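Local coordinates for uncharacterized protein (Eubacterium rectale, PDB 5COZ) that is of unknown function but has a predicted YycH-like regulatory domain and is probably made with a signal peptide, as a lipoprotein at the cell surface, at residues E230-A233 / Y237-Q240; Y305-F308 / T314-I317. All coordinates share one frame; numbering follows the deposited sequence.

Contact 1. Residues E230-A233 / Y237-Q240; sequences ENEA and YANQ
Glu230 and Asn239 meet where the chain doubles back around the short helix 232-235: the residues leading into the helix, with Asn231 as N-cap, pack against the loop that leaves it. Glu230 lays its aliphatic stem over the loop backbone, with CB 3.3 Å from Asn239 O. CG stands anti to the backbone N (chi1 -179°) and the chain stays extended beyond it, which carries the carboxylate outward over Ala238. There a water donates to both Glu230 OE1 and Asn239 O, each 2.8 Å away, so the carboxylate is tied to the loop indirectly.

Next comes Asn231, whose N donates to Asn239 OD1 at 2.8 Å in an almost straight bond (174° at the hydrogen). The donor sits 19° out of the amide's carbonyl plane. Asn239 is buried, and its amide is gripped at both ends: OD1 also bonds Thr235 OG1, while ND2 bonds Pro229 O, which fixes the flip of the group. Asn231 CB points away from the loop, and its OD1 makes a weak cap to Leu234 N.

At Glu232 the contact becomes one of backbone and aliphatic carbon. CB and CG pass alongside the Tyr237 carbonyl, and Glu232 CA offers its hydrogen to Tyr237 O at 3.3 Å. That same oxygen closes the inverse gamma turn centred on Ala238 by a weak bond from Asn239 N, and the turn brings Asn239 CB over one face of the Tyr237 ring, 3.5 Å above its plane and nearer its border than its centre.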
ATOM      1  N   GLU A 230      -4.642  -8.331  -4.407  1.00  8.59           N
ATOM      2  CA  GLU A 230      -5.772  -8.629  -5.285  1.00  8.37           C
ATOM      3  C   GLU A 230      -6.546  -9.841  -4.745  1.00 10.54           C
ATOM      4  O   GLU A 230      -5.951 -10.897  -4.452  1.00 11.47           O
ATOM      5  CB  GLU A 230      -5.259  -8.917  -6.704  1.00  9.90           C
ATOM      6  CG  GLU A 230      -6.384  -9.203  -7.685  1.00 10.59           C
ATOM      7  CD  GLU A 230      -5.916  -9.535  -9.093  1.00 25.44           C
ATOM      8  OE1 GLU A 230      -4.813  -9.091  -9.476  1.00 25.81           O
ATOM      9  OE2 GLU A 230      -6.680 -10.194  -9.832  1.00 36.29           O
ATOM     10  N   ASN A 231      -7.870  -9.720  -4.682  1.00  8.13           N
ATOM     11  CA  ASN A 231      -8.748 -10.797  -4.239  1.00  7.82           C
ATOM     12  C   ASN A 231     -10.089 -10.543  -4.901  1.00  8.88           C
ATOM     13  O   ASN A 231     -11.031 -10.003  -4.312  1.00  9.52           O
ATOM     14  CB  ASN A 231      -8.864 -10.848  -2.707  1.00 10.46           C
ATOM     15  CG  ASN A 231      -9.672 -12.031  -2.205  1.00 22.97           C
ATOM     16  OD1 ASN A 231     -10.355 -12.729  -2.965  1.00 16.09           O
ATOM     17  ND2 ASN A 231      -9.745 -12.183  -0.890  1.00 23.88           N
ATOM     18  N   GLU A 232     -10.134 -10.895  -6.185  1.00  7.26           N
ATOM     19  CA  GLU A 232     -11.290 -10.582  -7.002  1.00  7.11           C
ATOM     20  C   GLU A 232     -12.557 -11.311  -6.506  1.00  9.50           C
ATOM     21  O   GLU A 232     -13.662 -10.797  -6.704  1.00  9.19           O
ATOM     22  CB  GLU A 232     -10.956 -10.921  -8.468  1.00  8.33           C
ATOM     23  CG  GLU A 232     -12.024 -10.477  -9.452  1.00  8.83           C
ATOM     24  CD  GLU A 232     -11.521 -10.332 -10.873  1.00 12.90           C
ATOM     25  OE1 GLU A 232     -10.384 -10.763 -11.175  1.00 12.57           O
ATOM     26  OE2 GLU A 232     -12.263  -9.733 -11.678  1.00 11.96           O
ATOM     27  N   ALA A 233     -12.414 -12.478  -5.831  1.00  7.77           N
ATOM     28  CA  ALA A 233     -13.615 -13.149  -5.328  1.00  8.76           C
ATOM     29  C   ALA A 233     -14.292 -12.308  -4.241  1.00 11.10           C
ATOM     30  O   ALA A 233     -15.522 -12.283  -4.156  1.00 13.03           O
ATOM     31  CB  ALA A 233     -13.259 -14.517  -4.759  1.00 10.48           C
ATOM     32  N   TYR A 237     -13.605  -7.264  -8.328  1.00  7.67           N
ATOM     33  CA  TYR A 237     -12.835  -6.722  -9.447  1.00  7.84           C
ATOM     34  C   TYR A 237     -11.355  -6.960  -9.177  1.00  9.51           C
ATOM     35  O   TYR A 237     -11.013  -7.524  -8.114  1.00  8.80           O
ATOM     36  CB  TYR A 237     -13.144  -5.219  -9.637  1.00  7.75           C
ATOM     37  CG  TYR A 237     -12.544  -4.301  -8.583  1.00  8.03           C
ATOM     38  CD1 TYR A 237     -13.058  -4.258  -7.290  1.00  7.99           C
ATOM     39  CD2 TYR A 237     -11.479  -3.457  -8.891  1.00  8.95           C
ATOM     40  CE1 TYR A 237     -12.498  -3.436  -6.313  1.00  8.67           C
ATOM     41  CE2 TYR A 237     -10.925  -2.607  -7.926  1.00  8.23           C
ATOM     42  CZ  TYR A 237     -11.437  -2.607  -6.642  1.00  8.79           C
ATOM     43  OH  TYR A 237     -10.881  -1.809  -5.671  1.00 11.45           O
ATOM     44  N   ALA A 238     -10.479  -6.637 -10.152  1.00  9.17           N
ATOM     45  CA  ALA A 238      -9.046  -6.817  -9.966  1.00  9.63           C
ATOM     46  C   ALA A 238      -8.508  -5.682  -9.100  1.00 12.40           C
ATOM     47  O   ALA A 238      -7.910  -4.720  -9.605  1.00 12.58           O
ATOM     48  CB  ALA A 238      -8.341  -6.875 -11.320  1.00 10.79           C
ATOM     49  N   ASN A 239      -8.768  -5.767  -7.775  1.00  8.55           N
ATOM     50  CA  ASN A 239      -8.312  -4.725  -6.852  1.00  8.55           C
ATOM     51  C   ASN A 239      -6.798  -4.817  -6.702  1.00 10.11           C
ATOM     52  O   ASN A 239      -6.166  -5.814  -7.092  1.00 10.58           O
ATOM     53  CB  ASN A 239      -9.004  -4.864  -5.487  1.00  9.86           C
ATOM     54  CG  ASN A 239      -8.700  -6.184  -4.821  1.00 10.52           C
ATOM     55  OD1 ASN A 239      -9.141  -7.253  -5.293  1.00  8.92           O
ATOM     56  ND2 ASN A 239      -7.867  -6.160  -3.792  1.00  9.94           N
ATOM     57  N   GLN A 240      -6.209  -3.744  -6.216  1.00  8.93           N
ATOM     58  CA  GLN A 240      -4.775  -3.745  -5.982  1.00  8.99           C
ATOM     59  C   GLN A 240      -4.472  -2.984  -4.730  1.00  8.55           C
ATOM     60  O   GLN A 240      -5.321  -2.244  -4.218  1.00  8.66           O
ATOM     61  CB  GLN A 240      -4.003  -3.164  -7.165  1.00 11.00           C
ATOM     62  CG  GLN A 240      -4.259  -1.713  -7.369  1.00 11.58           C
ATOM     63  CD  GLN A 240      -3.827  -1.306  -8.753  1.00 25.68           C
ATOM     64  OE1 GLN A 240      -4.561  -1.496  -9.734  1.00 19.71           O
ATOM     65  NE2 GLN A 240      -2.645  -0.702  -8.849  1.00 17.31           N
TER
HETATM   66  O   HOH W   1      -4.656  -6.262  -9.349  1.00 22.78           O

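Contact 2. Residues Y305-F308 / T314-I317; sequences YMLF and TYDI
Tyr305 and Ile317 cross at an oblique angle on one face of the beta hairpin formed by strands 295-311 and 314-330, near its turn. The isoleucine CD1 lies over a face of the tyrosine ring, 4.1 Å from the centroid and 25° off the ring normal, a CH-pi contact shifted toward the CB side of the ring. Ile317 CG1 reaches Tyr305 CD1 at 3.5 Å; it gets there because CG1 is anti to the backbone N (chi1 -177°), which lays the ethyl arm against the aromatic side chain. Leu307, the non-hydrogen-bonded partner of Ile317, runs beside it and points the same way; the exact fit of its methyls is uncertain, since the leucine has two conformers. On its other flank Leu307 CB touches Tyr315 CD2 at 4.1 Å, where the Tyr315 ring stands oblique to the Phe308 backbone.

On the other face Phe308 and Asp316 form the hydrogen-bonded pair. Phe308 N gives to Asp316 O at 2.8 Å, and Asp316 N returns a bond to Phe308 O at 2.8 Å. The phenylalanine brings its edge to the same Asp316 O, with CD2 3.8 Å away, while the Asp316 carboxylate forms a salt bridge through OD1 to Lys63 on strand 58-66. Tyr305 OH likewise reaches that strand, at the carbonyl of Lys60.

The chemistry is thus divided: the paired amides fix the strand register, apolar contacts fill the face bearing Tyr305, Leu307, Tyr315 and Ile317, and the polar ends of Asp316 and Tyr305 tie the hairpin to the next strand.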
ATOM      1  N   TYR A 305     -10.508   0.917   4.264  1.00  5.53           N
ATOM      2  CA  TYR A 305     -11.747   0.957   3.505  1.00  5.37           C
ATOM      3  C   TYR A 305     -11.622   0.025   2.317  1.00  7.50           C
ATOM      4  O   TYR A 305     -10.804   0.260   1.416  1.00  8.34           O
ATOM      5  CB  TYR A 305     -12.013   2.387   2.996  1.00  5.83           C
ATOM      6  CG  TYR A 305     -12.919   3.232   3.859  1.00  5.71           C
ATOM      7  CD1 TYR A 305     -14.159   2.757   4.281  1.00  5.62           C
ATOM      8  CD2 TYR A 305     -12.587   4.543   4.172  1.00  5.51           C
ATOM      9  CE1 TYR A 305     -15.050   3.572   4.990  1.00  6.20           C
ATOM     10  CE2 TYR A 305     -13.474   5.373   4.871  1.00  6.56           C
ATOM     11  CZ  TYR A 305     -14.706   4.884   5.270  1.00  7.66           C
ATOM     12  OH  TYR A 305     -15.580   5.712   5.936  1.00  7.83           O
HETATM   13  N   MSE A 306     -12.463  -1.006   2.288  1.00  6.00           N
HETATM   14  CA  MSE A 306     -12.447  -1.935   1.164  1.00  6.11           C
HETATM   15  C   MSE A 306     -13.497  -1.509   0.146  1.00  7.81           C
HETATM   16  O   MSE A 306     -14.585  -1.061   0.521  1.00  6.68           O
HETATM   17  CB  MSE A 306     -12.706  -3.367   1.629  1.00  7.13           C
HETATM   18  CG  MSE A 306     -12.612  -4.358   0.480  1.00  8.75           C
HETATM   19 SE   MSE A 306     -12.431  -6.176   1.111  0.75 11.54          SE
HETATM   20  CE  MSE A 306     -10.562  -6.147   1.495  1.00 11.17           C
ATOM     21  N   LEU A 307     -13.131  -1.634  -1.135  1.00  7.26           N
ATOM     22  CA  LEU A 307     -14.057  -1.360  -2.215  0.60  7.94           C
ATOM     23  C   LEU A 307     -14.626  -2.629  -2.787  1.00  8.99           C
ATOM     24  O   LEU A 307     -13.896  -3.608  -3.015  1.00  9.02           O
ATOM     25  CB  LEU A 307     -13.392  -0.594  -3.318  0.60  8.17           C
ATOM     26  CG  LEU A 307     -12.892   0.782  -2.964  0.60 12.71           C
ATOM     27  CD1 LEU A 307     -12.717   1.487  -4.152  0.60 13.80           C
ATOM     28  CD2 LEU A 307     -13.920   1.601  -2.235  0.60 15.99           C
ATOM     29  N   PHE A 308     -15.954  -2.606  -3.025  1.00  7.77           N
ATOM     30  CA  PHE A 308     -16.649  -3.754  -3.593  1.00  8.08           C
ATOM     31  C   PHE A 308     -17.331  -3.296  -4.855  1.00 11.73           C
ATOM     32  O   PHE A 308     -18.172  -2.377  -4.805  1.00 10.96           O
ATOM     33  CB  PHE A 308     -17.667  -4.320  -2.580  1.00  9.34           C
ATOM     34  CG  PHE A 308     -17.058  -4.783  -1.280  1.00  9.48           C
ATOM     35  CD1 PHE A 308     -16.557  -6.077  -1.150  1.00 10.86           C
ATOM     36  CD2 PHE A 308     -16.917  -3.907  -0.206  1.00  9.95           C
ATOM     37  CE1 PHE A 308     -15.999  -6.507   0.050  1.00 12.35           C
ATOM     38  CE2 PHE A 308     -16.359  -4.335   0.988  1.00 12.68           C
ATOM     39  CZ  PHE A 308     -15.917  -5.637   1.116  1.00 11.03           C
ATOM     40  N   THR A 314     -19.114   2.395 -10.229  1.00 11.64           N
ATOM     41  CA  THR A 314     -19.421   2.705  -8.822  0.70 10.92           C
ATOM     42  C   THR A 314     -19.029   1.466  -7.951  1.00 13.31           C
ATOM     43  O   THR A 314     -19.131   0.309  -8.383  1.00 13.02           O
ATOM     44  CB  THR A 314     -20.906   3.124  -8.646  0.70 18.58           C
ATOM     45  OG1 THR A 314     -21.130   4.332  -9.371  0.70 17.75           O
ATOM     46  CG2 THR A 314     -21.318   3.351  -7.176  0.70 17.58           C
ATOM     47  N   TYR A 315     -18.595   1.746  -6.728  1.00  9.88           N
ATOM     48  CA  TYR A 315     -18.202   0.723  -5.774  1.00  8.51           C
ATOM     49  C   TYR A 315     -18.808   1.023  -4.446  1.00  9.38           C
ATOM     50  O   TYR A 315     -18.947   2.197  -4.107  1.00  9.67           O
ATOM     51  CB  TYR A 315     -16.658   0.752  -5.596  1.00  8.76           C
ATOM     52  CG  TYR A 315     -15.845   0.517  -6.846  1.00  8.76           C
ATOM     53  CD1 TYR A 315     -15.715   1.507  -7.812  1.00  9.90           C
ATOM     54  CD2 TYR A 315     -15.192  -0.692  -7.054  1.00  8.73           C
ATOM     55  CE1 TYR A 315     -14.985   1.286  -8.979  1.00 11.66           C
ATOM     56  CE2 TYR A 315     -14.441  -0.920  -8.203  1.00 10.04           C
ATOM     57  CZ  TYR A 315     -14.372   0.062  -9.184  1.00 14.50           C
ATOM     58  OH  TYR A 315     -13.620  -0.128 -10.326  1.00 16.03           O
ATOM     59  N   ASP A 316     -19.113  -0.001  -3.650  1.00  7.51           N
ATOM     60  CA  ASP A 316     -19.477   0.202  -2.255  1.00  7.70           C
ATOM     61  C   ASP A 316     -18.169   0.330  -1.492  1.00  9.97           C
ATOM     62  O   ASP A 316     -17.225  -0.428  -1.782  1.00 12.19           O
ATOM     63  CB  ASP A 316     -20.270  -0.983  -1.710  1.00  9.06           C
ATOM     64  CG  ASP A 316     -21.697  -0.974  -2.210  1.00 15.36           C
ATOM     65  OD1 ASP A 316     -22.486  -0.138  -1.725  1.00 18.04           O
ATOM     66  OD2 ASP A 316     -22.027  -1.816  -3.071  1.00 19.83           O
ATOM     67  N   ILE A 317     -18.091   1.253  -0.551  1.00  7.16           N
ATOM     68  CA  ILE A 317     -16.892   1.444   0.272  1.00  6.95           C
ATOM     69  C   ILE A 317     -17.287   1.148   1.713  1.00  9.11           C
ATOM     70  O   ILE A 317     -18.243   1.754   2.216  1.00  8.83           O
ATOM     71  CB  ILE A 317     -16.264   2.845   0.072  1.00  8.52           C
ATOM     72  CG1 ILE A 317     -14.977   2.995   0.896  1.00  9.68           C
ATOM     73  CG2 ILE A 317     -17.244   4.036   0.303  1.00  9.55           C
ATOM     74  CD1 ILE A 317     -14.138   4.224   0.522  1.00 12.06           C
TER

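Contact 1 is a surface contact around helix 232-235, while contact 2 is partly buried between two strands of the mixed sheet. They hold different elements, and their chemistry follows: a side-chain amide, a bridging water and carboxylates on the outside in contact 1, paired backbone bonds with aliphatic and aromatic packing in contact 2. Their centres lie about 11 Å apart, and they touch through Tyr237, whose CE1 is 3.6 Å from Leu307 O and whose ring stands edge-to-face with Tyr315. The loop of contact 1 therefore rests directly on the hairpin of contact 2, although along the chain it closes well before the hairpin begins.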